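PDB 5YUQ: chintase from Rhizomucor miehei, which hydrolyses chitin as a family 18 glycosyl hydrolase, probably holding the sugar chain in an active-site tunnel. Local coordinates for residues Leu71-Leu76 and Leu104-Pro109; Asp75-Lys78 and Ser82-Asn85; Lys130-Leu135 and Thr143-Ala148. All blocks are in the same frame, centred on the assembly; numbering follows the deposited sequence.

Interaction 1: Leu71-Leu76 and Leu104-Pro109; sequences LYFSDL and LDWEYP
Phe73 and Trp106 form an offset stack. The Phe73 ring and the five-membered ring of Trp106 lie nearly parallel, with planes at 13° and centroids 4.5 Å apart. The two side chains run past each other in opposite directions, and each lays its CB over the face of the other ring. These are two CH-pi contacts. Phe73 CB sits 3.4 Å from the centroid of the Trp106 five-membered ring. Trp106 CB sits 3.9 Å from the centroid of the Phe73 ring. With CG opposite the backbone N (chi1 -177°), the indole swings against Phe73 CB and Ser74, early in helix 73-78. Van der Waals contact continues at Ser74, where CB lies 3.9 Å from Trp106 CZ2. Pro109 CA lies over the rim of the opposite face.

No hydrogen bond crosses the contact. Ser74 OG bonds to Asp124, and Tyr128 OH to Trp106 N. Residues 104-107 read LDWE, the end of the family 18 signature at the C-terminal end of a barrel strand. In relatives its glutamate is the general acid, so Glu107 probably is too. Packing on one face by Phe73 and at the rim of the other by Pro109 probably limits rotation of Trp106, the sequence neighbour of Glu107.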
ATOM      1  N   LEU A  71       0.668  -7.362  14.344  1.00 15.15           N
ATOM      2  CA  LEU A  71       0.067  -7.800  15.613  1.00 16.22           C
ATOM      3  C   LEU A  71       0.715  -7.165  16.829  1.00 16.82           C
ATOM      4  O   LEU A  71       0.033  -6.810  17.790  1.00 16.78           O
ATOM      5  CB  LEU A  71       0.179  -9.316  15.766  1.00 17.43           C
ATOM      6  CG  LEU A  71      -0.739 -10.191  14.922  1.00 18.31           C
ATOM      7  CD1 LEU A  71      -0.373 -11.658  15.093  1.00 22.51           C
ATOM      8  CD2 LEU A  71      -2.175  -9.938  15.336  1.00 19.13           C
ATOM      9  N   TYR A  72       2.033  -7.018  16.778  1.00 15.15           N
ATOM     10  CA  TYR A  72       2.795  -6.743  17.983  1.00 15.96           C
ATOM     11  C   TYR A  72       3.431  -5.370  18.086  1.00 13.71           C
ATOM     12  O   TYR A  72       4.035  -5.076  19.105  1.00 15.78           O
ATOM     13  CB  TYR A  72       3.860  -7.828  18.190  1.00 17.73           C
ATOM     14  CG  TYR A  72       3.251  -9.197  18.304  1.00 20.42           C
ATOM     15  CD1 TYR A  72       2.456  -9.531  19.391  1.00 21.17           C
ATOM     16  CD2 TYR A  72       3.455 -10.150  17.322  1.00 21.81           C
ATOM     17  CE1 TYR A  72       1.874 -10.782  19.491  1.00 26.35           C
ATOM     18  CE2 TYR A  72       2.881 -11.409  17.419  1.00 22.96           C
ATOM     19  CZ  TYR A  72       2.097 -11.713  18.508  1.00 26.69           C
ATOM     20  OH  TYR A  72       1.520 -12.956  18.613  1.00 34.42           O
ATOM     21  N   PHE A  73       3.304  -4.536  17.053  1.00 14.05           N
ATOM     22  CA  PHE A  73       3.885  -3.189  17.103  1.00 12.64           C
ATOM     23  C   PHE A  73       3.504  -2.443  18.387  1.00 15.18           C
ATOM     24  O   PHE A  73       4.366  -1.899  19.077  1.00 12.95           O
ATOM     25  CB  PHE A  73       3.436  -2.349  15.906  1.00 16.59           C
ATOM     26  CG  PHE A  73       4.273  -2.527  14.662  1.00 14.74           C
ATOM     27  CD1 PHE A  73       5.523  -1.944  14.558  1.00 16.74           C
ATOM     28  CD2 PHE A  73       3.771  -3.223  13.577  1.00 16.57           C
ATOM     29  CE1 PHE A  73       6.282  -2.088  13.395  1.00 16.19           C
ATOM     30  CE2 PHE A  73       4.522  -3.368  12.417  1.00 18.22           C
ATOM     31  CZ  PHE A  73       5.771  -2.804  12.328  1.00 17.41           C
ATOM     32  N   SER A  74       2.216  -2.413  18.711  1.00 13.48           N
ATOM     33  CA  SER A  74       1.778  -1.656  19.885  1.00 14.35           C
ATOM     34  C   SER A  74       2.412  -2.186  21.163  1.00 12.91           C
ATOM     35  O   SER A  74       2.978  -1.417  21.930  1.00 16.85           O
ATOM     36  CB  SER A  74       0.255  -1.674  20.000  1.00 13.76           C
ATOM     37  OG  SER A  74      -0.162  -0.931  21.141  1.00 14.36           O
ATOM     38  N   ASP A  75       2.335  -3.497  21.378  1.00 16.59           N
ATOM     39  CA  ASP A  75       2.947  -4.108  22.557  1.00 17.95           C
ATOM     40  C   ASP A  75       4.449  -3.861  22.611  1.00 18.65           C
ATOM     41  O   ASP A  75       4.994  -3.536  23.663  1.00 17.12           O
ATOM     42  CB  ASP A  75       2.687  -5.616  22.579  1.00 17.61           C
ATOM     43  CG  ASP A  75       1.245  -5.963  22.881  1.00 20.33           C
ATOM     44  OD1 ASP A  75       0.501  -5.088  23.379  1.00 19.43           O
ATOM     45  OD2 ASP A  75       0.855  -7.122  22.621  1.00 23.35           O
ATOM     46  N   LEU A  76       5.118  -4.025  21.474  1.00 15.81           N
ATOM     47  CA  LEU A  76       6.562  -3.860  21.424  1.00 16.33           C
ATOM     48  C   LEU A  76       6.983  -2.459  21.838  1.00 14.53           C
ATOM     49  O   LEU A  76       7.937  -2.298  22.591  1.00 17.39           O
ATOM     50  CB  LEU A  76       7.097  -4.179  20.026  1.00 15.16           C
ATOM     51  CG  LEU A  76       7.078  -5.657  19.624  1.00 17.84           C
ATOM     52  CD1 LEU A  76       7.503  -5.829  18.163  1.00 15.17           C
ATOM     53  CD2 LEU A  76       7.994  -6.462  20.531  1.00 17.76           C
ATOM     54  N   LEU A 104       8.646   1.302   7.540  1.00 12.96           N
ATOM     55  CA  LEU A 104       7.796   0.753   8.592  1.00 11.70           C
ATOM     56  C   LEU A 104       6.343   0.783   8.136  1.00 12.59           C
ATOM     57  O   LEU A 104       5.841   1.821   7.718  1.00 13.27           O
ATOM     58  CB  LEU A 104       7.997   1.496   9.920  1.00 11.49           C
ATOM     59  CG  LEU A 104       9.450   1.500  10.413  1.00 14.08           C
ATOM     60  CD1 LEU A 104       9.535   2.031  11.846  1.00 17.51           C
ATOM     61  CD2 LEU A 104      10.096   0.127  10.294  1.00 16.59           C
ATOM     62  N   ASP A 105       5.692  -0.380   8.169  1.00 12.02           N
ATOM     63  CA  ASP A 105       4.345  -0.553   7.631  1.00 11.94           C
ATOM     64  C   ASP A 105       3.415  -1.117   8.704  1.00 12.21           C
ATOM     65  O   ASP A 105       2.815  -2.177   8.559  1.00 12.43           O
ATOM     66  CB  ASP A 105       4.404  -1.475   6.400  1.00 10.95           C
ATOM     67  CG  ASP A 105       3.115  -1.507   5.607  1.00 15.89           C
ATOM     68  OD1 ASP A 105       2.189  -0.703   5.864  1.00 13.60           O
ATOM     69  OD2 ASP A 105       3.015  -2.352   4.694  1.00 16.26           O
ATOM     70  N   TRP A 106       3.307  -0.386   9.798  1.00 14.06           N
ATOM     71  CA  TRP A 106       2.371  -0.719  10.856  1.00 12.29           C
ATOM     72  C   TRP A 106       0.961  -0.390  10.384  1.00 13.87           C
ATOM     73  O   TRP A 106       0.645   0.767  10.082  1.00 12.98           O
ATOM     74  CB  TRP A 106       2.737   0.124  12.078  1.00 12.10           C
ATOM     75  CG  TRP A 106       1.933  -0.104  13.324  1.00 13.52           C
ATOM     76  CD1 TRP A 106       0.842  -0.909  13.480  1.00 15.21           C
ATOM     77  CD2 TRP A 106       2.178   0.494  14.600  1.00 11.82           C
ATOM     78  NE1 TRP A 106       0.390  -0.844  14.783  1.00 13.26           N
ATOM     79  CE2 TRP A 106       1.194   0.015  15.486  1.00 11.70           C
ATOM     80  CE3 TRP A 106       3.139   1.391  15.077  1.00 15.17           C
ATOM     81  CZ2 TRP A 106       1.150   0.390  16.822  1.00 13.92           C
ATOM     82  CZ3 TRP A 106       3.091   1.774  16.403  1.00 14.79           C
ATOM     83  CH2 TRP A 106       2.103   1.270  17.264  1.00 13.53           C
ATOM     84  N   GLU A 107       0.117  -1.413  10.318  1.00 11.29           N
ATOM     85  CA  GLU A 107      -1.253  -1.249   9.865  1.00 10.96           C
ATOM     86  C   GLU A 107      -2.196  -1.683  10.993  1.00 14.09           C
ATOM     87  O   GLU A 107      -2.615  -2.837  11.005  1.00 15.24           O
ATOM     88  CB  GLU A 107      -1.500  -2.079   8.592  1.00 12.02           C
ATOM     89  CG  GLU A 107      -0.570  -1.695   7.437  1.00 11.72           C
ATOM     90  CD  GLU A 107      -0.883  -2.427   6.137  1.00 15.50           C
ATOM     91  OE1 GLU A 107      -1.812  -3.260   6.108  1.00 26.65           O
ATOM     92  OE2 GLU A 107      -0.198  -2.155   5.130  1.00 24.13           O
ATOM     93  N   TYR A 108      -2.553  -0.798  11.935  1.00 14.99           N
ATOM     94  CA  TYR A 108      -2.210   0.626  11.949  1.00 13.71           C
ATOM     95  C   TYR A 108      -2.069   1.071  13.397  1.00 13.94           C
ATOM     96  O   TYR A 108      -2.596   0.417  14.297  1.00 15.69           O
ATOM     97  CB  TYR A 108      -3.345   1.444  11.324  1.00 14.44           C
ATOM     98  CG  TYR A 108      -3.749   0.998   9.949  1.00 12.80           C
ATOM     99  CD1 TYR A 108      -3.113   1.502   8.823  1.00 13.73           C
ATOM    100  CD2 TYR A 108      -4.769   0.068   9.766  1.00 17.64           C
ATOM    101  CE1 TYR A 108      -3.472   1.093   7.558  1.00 16.32           C
ATOM    102  CE2 TYR A 108      -5.132  -0.351   8.502  1.00 18.54           C
ATOM    103  CZ  TYR A 108      -4.483   0.170   7.400  1.00 20.52           C
ATOM    104  OH  TYR A 108      -4.839  -0.231   6.134  1.00 22.31           O
ATOM    105  N   PRO A 109      -1.366   2.189  13.642  1.00 14.62           N
ATOM    106  CA  PRO A 109      -1.319   2.696  15.015  1.00 12.36           C
ATOM    107  C   PRO A 109      -2.714   2.947  15.594  1.00 12.35           C
ATOM    108  O   PRO A 109      -3.560   3.551  14.924  1.00 14.45           O
ATOM    109  CB  PRO A 109      -0.582   4.027  14.870  1.00 13.92           C
ATOM    110  CG  PRO A 109       0.310   3.825  13.676  1.00 12.17           C
ATOM    111  CD  PRO A 109      -0.467   2.935  12.738  1.00 12.70           C
TER

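Interaction 2: Asp75-Lys78 and Ser82-Asn85; sequences DLLK and SFDN
The backbones come close where helix 73-78 passes into helix 80-97, with Leu76 CA 5.2 Å from Ser82 CA and Leu77 CA 4.7 Å from Phe83 CA. One polar side chain bridges the gap. Ser82 OG donates a hydrogen bond of 2.6 Å to Leu76 O. The hydroxyl approaches at a C=O...O angle of 120° and is tilted 30° from the carbonyl plane. Its first torsion, 62°, places OG between the backbone N and the carbonyl carbon of Ser82, and from there it faces the Leu76 carbonyl. Ser79 O is a second acceptor for the same hydroxyl, so its one proton must be shared or alternate between the two carbonyls. Phe83 N is also near Leu76 O, but the angle is too poor for a bond.

The two helices follow each other almost without a break. They belong to the chain between barrel strands 59-65 and 101-105 of the TIM-barrel fold, with the short helix coming first and the long helix 80-97 flanking the barrel.

The rest of the contact is apolar. The CD2 branch of Leu77 does the touching. It meets the Phe83 ring at a slant, 3.6 Å from Phe83 CD2. Leu77 CA lies in the plane of the Phe83 ring, at its edge. The ring also packs on Ala134 of helix 124-139. Leu77 reaches Leu131 of that helix as well. Leu76 adds a looser contact, its CD2 lying 4.3 Å from Ser82 CB. At the outer side Lys78 NZ makes a long, weak salt bridge to Asp75 OD1, 3.7 Å away.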
ATOM      1  N   ASP A  75       2.335  -3.497  21.378  1.00 16.59           N
ATOM      2  CA  ASP A  75       2.947  -4.108  22.557  1.00 17.95           C
ATOM      3  C   ASP A  75       4.449  -3.861  22.611  1.00 18.65           C
ATOM      4  O   ASP A  75       4.994  -3.536  23.663  1.00 17.12           O
ATOM      5  CB  ASP A  75       2.687  -5.616  22.579  1.00 17.61           C
ATOM      6  CG  ASP A  75       1.245  -5.963  22.881  1.00 20.33           C
ATOM      7  OD1 ASP A  75       0.501  -5.088  23.379  1.00 19.43           O
ATOM      8  OD2 ASP A  75       0.855  -7.122  22.621  1.00 23.35           O
ATOM      9  N   LEU A  76       5.118  -4.025  21.474  1.00 15.81           N
ATOM     10  CA  LEU A  76       6.562  -3.860  21.424  1.00 16.33           C
ATOM     11  C   LEU A  76       6.983  -2.459  21.838  1.00 14.53           C
ATOM     12  O   LEU A  76       7.937  -2.298  22.591  1.00 17.39           O
ATOM     13  CB  LEU A  76       7.097  -4.179  20.026  1.00 15.16           C
ATOM     14  CG  LEU A  76       7.078  -5.657  19.624  1.00 17.84           C
ATOM     15  CD1 LEU A  76       7.503  -5.829  18.163  1.00 15.17           C
ATOM     16  CD2 LEU A  76       7.994  -6.462  20.531  1.00 17.76           C
ATOM     17  N   LEU A  77       6.261  -1.447  21.365  1.00 14.48           N
ATOM     18  CA  LEU A  77       6.707  -0.066  21.570  1.00 16.14           C
ATOM     19  C   LEU A  77       6.260   0.568  22.887  1.00 15.69           C
ATOM     20  O   LEU A  77       6.825   1.577  23.295  1.00 17.59           O
ATOM     21  CB  LEU A  77       6.284   0.828  20.402  1.00 15.22           C
ATOM     22  CG  LEU A  77       6.755   0.366  19.022  1.00 17.68           C
ATOM     23  CD1 LEU A  77       6.375   1.392  17.965  1.00 17.76           C
ATOM     24  CD2 LEU A  77       8.253   0.135  19.035  1.00 15.45           C
ATOM     25  N   LYS A  78       5.270  -0.030  23.548  1.00 14.01           N
ATOM     26  CA  LYS A  78       4.705   0.558  24.773  1.00 15.22           C
ATOM     27  C   LYS A  78       5.451   0.119  26.029  1.00 20.15           C
ATOM     28  O   LYS A  78       5.215   0.649  27.114  1.00 20.35           O
ATOM     29  CB  LYS A  78       3.206   0.245  24.896  1.00 18.18           C
ATOM     30  CG  LYS A  78       2.874  -1.156  25.409  1.00 19.39           C
ATOM     31  CD  LYS A  78       1.366  -1.354  25.481  1.00 20.51           C
ATOM     32  CE  LYS A  78       1.008  -2.706  26.073  1.00 23.98           C
ATOM     33  NZ  LYS A  78      -0.470  -2.882  26.146  1.00 24.97           N
ATOM     34  N   SER A  82      11.053  -3.937  25.707  1.00 19.29           N
ATOM     35  CA  SER A  82      10.763  -4.515  24.399  1.00 16.43           C
ATOM     36  C   SER A  82      11.045  -3.508  23.281  1.00 17.88           C
ATOM     37  O   SER A  82      11.461  -3.890  22.193  1.00 18.47           O
ATOM     38  CB  SER A  82       9.337  -5.061  24.318  1.00 22.21           C
ATOM     39  OG  SER A  82       8.385  -4.037  24.497  1.00 25.47           O
ATOM     40  N   PHE A  83      10.843  -2.223  23.562  1.00 16.44           N
ATOM     41  CA  PHE A  83      11.150  -1.168  22.602  1.00 15.40           C
ATOM     42  C   PHE A  83      12.637  -1.197  22.267  1.00 17.63           C
ATOM     43  O   PHE A  83      13.020  -1.209  21.092  1.00 16.48           O
ATOM     44  CB  PHE A  83      10.758   0.196  23.199  1.00 15.60           C
ATOM     45  CG  PHE A  83      11.060   1.381  22.312  1.00 16.02           C
ATOM     46  CD1 PHE A  83      12.350   1.895  22.228  1.00 17.77           C
ATOM     47  CD2 PHE A  83      10.047   2.008  21.602  1.00 15.67           C
ATOM     48  CE1 PHE A  83      12.635   2.987  21.414  1.00 15.44           C
ATOM     49  CE2 PHE A  83      10.325   3.107  20.793  1.00 15.39           C
ATOM     50  CZ  PHE A  83      11.617   3.593  20.701  1.00 15.69           C
ATOM     51  N   ASP A  84      13.473  -1.192  23.302  1.00 18.49           N
ATOM     52  CA  ASP A  84      14.918  -1.169  23.106  1.00 16.24           C
ATOM     53  C   ASP A  84      15.388  -2.417  22.371  1.00 17.73           C
ATOM     54  O   ASP A  84      16.258  -2.344  21.512  1.00 18.21           O
ATOM     55  CB  ASP A  84      15.653  -1.042  24.447  1.00 16.32           C
ATOM     56  CG  ASP A  84      15.502   0.326  25.072  1.00 23.15           C
ATOM     57  OD1 ASP A  84      15.085   1.274  24.371  1.00 19.91           O
ATOM     58  OD2 ASP A  84      15.818   0.460  26.270  1.00 25.68           O
ATOM     59  N   ASN A  85      14.804  -3.559  22.709  1.00 17.96           N
ATOM     60  CA  ASN A  85      15.197  -4.808  22.074  1.00 16.62           C
ATOM     61  C   ASN A  85      14.794  -4.833  20.599  1.00 19.41           C
ATOM     62  O   ASN A  85      15.561  -5.271  19.741  1.00 17.65           O
ATOM     63  CB  ASN A  85      14.602  -6.001  22.823  1.00 19.05           C
ATOM     64  CG  ASN A  85      15.020  -7.329  22.221  1.00 23.45           C
ATOM     65  OD1 ASN A  85      16.194  -7.703  22.276  1.00 28.24           O
ATOM     66  ND2 ASN A  85      14.069  -8.038  21.631  1.00 22.77           N
TER

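Interaction 3: Lys130-Leu135 and Thr143-Ala148; sequences KLFKAL and TILTTA
Phe132 meets three consecutive strand residues, Leu145, Thr146 and Thr147. This is the tight part of the contact. The ring comes edge-on to the strand. Thr146 O lies in the ring plane at that edge, 3.3 Å from Phe132 CZ, so ring hydrogens face the carbonyl oxygen. Farther along the rim, Phe132 CD1 is 4.0 Å from Leu145 CB. Thr147 CB approaches CZ obliquely at 3.7 Å, and its side chain crosses that of Phe132 at about a right angle. The ring also meets Tyr128.

Toward the C-terminal end of the helix the fit is looser. Leu145 has its CG opposite its own carbonyl carbon (chi1 -63°). This carries the CD1 branch to 3.9 Å from Phe132 O and 4.2 Å from Leu135 CB. Lys130 and Lys133, farther round the helix, are exposed to solvent.

Helix 130-135 runs antiparallel to strand 144-148, at 163°, with axes 10.1 Å apart. Strand 101-105, helix 124-139 and strand 144-149 form a beta-alpha-beta unit of the TIM barrel, and this contact lays the helix on its second strand. Thr147 OG1 bonds to Leu104 O and Tyr128 OH, and Thr146 OG1 to Asn103. No hydrogen bond joins the two segments. Across them the contact therefore rests on dispersion and shape, with one C-H edge facing a carbonyl.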
ATOM      1  N   LYS A 130       8.673   7.757  18.361  1.00 13.65           N
ATOM      2  CA  LYS A 130       9.803   7.433  19.225  1.00 14.67           C
ATOM      3  C   LYS A 130      10.677   6.373  18.566  1.00 13.61           C
ATOM      4  O   LYS A 130      11.901   6.451  18.614  1.00 15.49           O
ATOM      5  CB  LYS A 130       9.327   6.943  20.589  1.00 16.58           C
ATOM      6  CG  LYS A 130      10.339   7.206  21.679  1.00 26.05           C
ATOM      7  CD  LYS A 130       9.792   6.869  23.055  1.00 30.47           C
ATOM      8  CE  LYS A 130      10.797   7.274  24.136  1.00 39.67           C
ATOM      9  NZ  LYS A 130      10.561   6.602  25.453  1.00 29.13           N
ATOM     10  N   LEU A 131      10.038   5.394  17.944  1.00 13.58           N
ATOM     11  CA  LEU A 131      10.769   4.361  17.224  1.00 12.69           C
ATOM     12  C   LEU A 131      11.604   4.941  16.090  1.00 14.68           C
ATOM     13  O   LEU A 131      12.774   4.599  15.945  1.00 15.21           O
ATOM     14  CB  LEU A 131       9.800   3.308  16.689  1.00 13.40           C
ATOM     15  CG  LEU A 131      10.400   2.235  15.778  1.00 14.72           C
ATOM     16  CD1 LEU A 131      11.495   1.477  16.499  1.00 14.65           C
ATOM     17  CD2 LEU A 131       9.289   1.299  15.342  1.00 14.46           C
ATOM     18  N   PHE A 132      11.019   5.818  15.280  1.00 12.49           N
ATOM     19  CA  PHE A 132      11.782   6.414  14.192  1.00 12.93           C
ATOM     20  C   PHE A 132      12.937   7.254  14.709  1.00 14.06           C
ATOM     21  O   PHE A 132      14.019   7.263  14.123  1.00 15.23           O
ATOM     22  CB  PHE A 132      10.881   7.253  13.294  1.00 13.48           C
ATOM     23  CG  PHE A 132      10.223   6.467  12.203  1.00 13.94           C
ATOM     24  CD1 PHE A 132      10.967   5.978  11.143  1.00 13.07           C
ATOM     25  CD2 PHE A 132       8.862   6.227  12.237  1.00 12.12           C
ATOM     26  CE1 PHE A 132      10.360   5.253  10.120  1.00 15.45           C
ATOM     27  CE2 PHE A 132       8.242   5.504  11.216  1.00 11.91           C
ATOM     28  CZ  PHE A 132       9.001   5.021  10.152  1.00 14.45           C
ATOM     29  N   LYS A 133      12.712   7.962  15.807  1.00 14.39           N
ATOM     30  CA  LYS A 133      13.789   8.749  16.396  1.00 15.70           C
ATOM     31  C   LYS A 133      14.930   7.872  16.872  1.00 15.81           C
ATOM     32  O   LYS A 133      16.096   8.214  16.692  1.00 16.79           O
ATOM     33  CB  LYS A 133      13.278   9.585  17.562  1.00 16.78           C
ATOM     34  CG  LYS A 133      12.342  10.691  17.149  1.00 17.07           C
ATOM     35  CD  LYS A 133      11.972  11.512  18.373  1.00 23.22           C
ATOM     36  CE  LYS A 133      11.046  12.651  18.033  1.00 25.34           C
ATOM     37  NZ  LYS A 133      10.550  13.280  19.294  1.00 28.67           N
ATOM     38  N   ALA A 134      14.591   6.753  17.497  1.00 14.42           N
ATOM     39  CA  ALA A 134      15.610   5.815  17.951  1.00 18.09           C
ATOM     40  C   ALA A 134      16.385   5.239  16.768  1.00 18.84           C
ATOM     41  O   ALA A 134      17.607   5.112  16.818  1.00 18.20           O
ATOM     42  CB  ALA A 134      14.980   4.704  18.758  1.00 15.91           C
ATOM     43  N   LEU A 135      15.671   4.888  15.699  1.00 14.61           N
ATOM     44  CA  LEU A 135      16.339   4.366  14.509  1.00 13.79           C
ATOM     45  C   LEU A 135      17.221   5.422  13.867  1.00 15.74           C
ATOM     46  O   LEU A 135      18.336   5.129  13.442  1.00 16.53           O
ATOM     47  CB  LEU A 135      15.326   3.840  13.490  1.00 13.04           C
ATOM     48  CG  LEU A 135      14.505   2.643  13.962  1.00 16.03           C
ATOM     49  CD1 LEU A 135      13.371   2.380  13.007  1.00 12.92           C
ATOM     50  CD2 LEU A 135      15.396   1.425  14.066  1.00 18.08           C
ATOM     51  N   THR A 143      20.642   6.588   6.252  1.00 18.37           N
ATOM     52  CA  THR A 143      19.639   5.534   6.095  1.00 15.24           C
ATOM     53  C   THR A 143      18.294   6.135   5.722  1.00 13.24           C
ATOM     54  O   THR A 143      17.882   7.155   6.292  1.00 16.59           O
ATOM     55  CB  THR A 143      19.501   4.710   7.386  1.00 19.34           C
ATOM     56  OG1 THR A 143      20.795   4.243   7.789  1.00 28.65           O
ATOM     57  CG2 THR A 143      18.600   3.517   7.167  1.00 17.22           C
ATOM     58  N   ILE A 144      17.594   5.511   4.791  1.00 13.65           N
ATOM     59  CA  ILE A 144      16.317   5.989   4.374  1.00 14.87           C
ATOM     60  C   ILE A 144      15.225   5.404   5.280  1.00 16.60           C
ATOM     61  O   ILE A 144      14.985   4.220   5.308  1.00 14.81           O
ATOM     62  CB  ILE A 144      15.979   5.497   2.939  1.00 17.40           C
ATOM     63  CG1 ILE A 144      17.021   6.005   1.942  1.00 17.46           C
ATOM     64  CG2 ILE A 144      14.588   5.953   2.529  1.00 17.42           C
ATOM     65  CD1 ILE A 144      17.130   5.089   0.767  1.00 20.66           C
ATOM     66  N   LEU A 145      14.614   6.299   6.066  1.00 14.04           N
ATOM     67  CA  LEU A 145      13.550   5.880   6.970  1.00 13.60           C
ATOM     68  C   LEU A 145      12.232   6.347   6.396  1.00 13.70           C
ATOM     69  O   LEU A 145      11.995   7.539   6.218  1.00 14.38           O
ATOM     70  CB  LEU A 145      13.752   6.444   8.374  1.00 12.90           C
ATOM     71  CG  LEU A 145      15.009   5.976   9.110  1.00 13.69           C
ATOM     72  CD1 LEU A 145      15.147   6.679  10.456  1.00 16.01           C
ATOM     73  CD2 LEU A 145      14.986   4.472   9.296  1.00 15.74           C
ATOM     74  N   THR A 146      11.382   5.391   6.062  1.00 11.25           N
ATOM     75  CA  THR A 146      10.085   5.724   5.504  1.00 12.90           C
ATOM     76  C   THR A 146       9.012   4.936   6.217  1.00 13.29           C
ATOM     77  O   THR A 146       9.295   4.003   6.978  1.00 12.39           O
ATOM     78  CB  THR A 146       9.991   5.432   3.988  1.00 12.32           C
ATOM     79  OG1 THR A 146      10.206   4.033   3.747  1.00 12.35           O
ATOM     80  CG2 THR A 146      11.024   6.244   3.223  1.00 10.81           C
ATOM     81  N   THR A 147       7.774   5.330   5.977  1.00 13.08           N
ATOM     82  CA  THR A 147       6.641   4.625   6.553  1.00 12.40           C
ATOM     83  C   THR A 147       5.547   4.539   5.506  1.00 12.74           C
ATOM     84  O   THR A 147       5.336   5.486   4.747  1.00 13.86           O
ATOM     85  CB  THR A 147       6.139   5.311   7.855  1.00 14.20           C
ATOM     86  OG1 THR A 147       4.949   4.662   8.309  1.00 13.55           O
ATOM     87  CG2 THR A 147       5.837   6.773   7.611  1.00 12.23           C
ATOM     88  N   ALA A 148       4.897   3.381   5.418  1.00 10.93           N
ATOM     89  CA  ALA A 148       3.724   3.233   4.570  1.00 10.39           C
ATOM     90  C   ALA A 148       2.518   3.569   5.424  1.00 12.27           C
ATOM     91  O   ALA A 148       2.341   3.010   6.508  1.00 12.06           O
ATOM     92  CB  ALA A 148       3.621   1.816   4.036  1.00 12.01           C
TER

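How the interactions relate
Interactions 1 and 3 are made by buried residues alone. Interaction 2 includes partly exposed Asp75 and Ser82 and lies farthest from the chain centre, about 25 Å between centres, against about 15 Å for interaction 1 and 18 Å for interaction 3. Interactions 1 and 2 share helix 73-78, and Trp106 touches Leu77 between them. Interactions 1 and 3 meet at neighbouring parallel strands 101-105 and 144-149, where Leu104 probably bonds to Thr146 and Ala148 and packs on Phe132. Phe83 and Leu77 of interaction 2 pack on helix 124-139 of interaction 3. Their chemistry differs: aromatic stacking beside strand 101-105, a serine bond at a helix junction, and apolar helix-on-strand packing on the barrel.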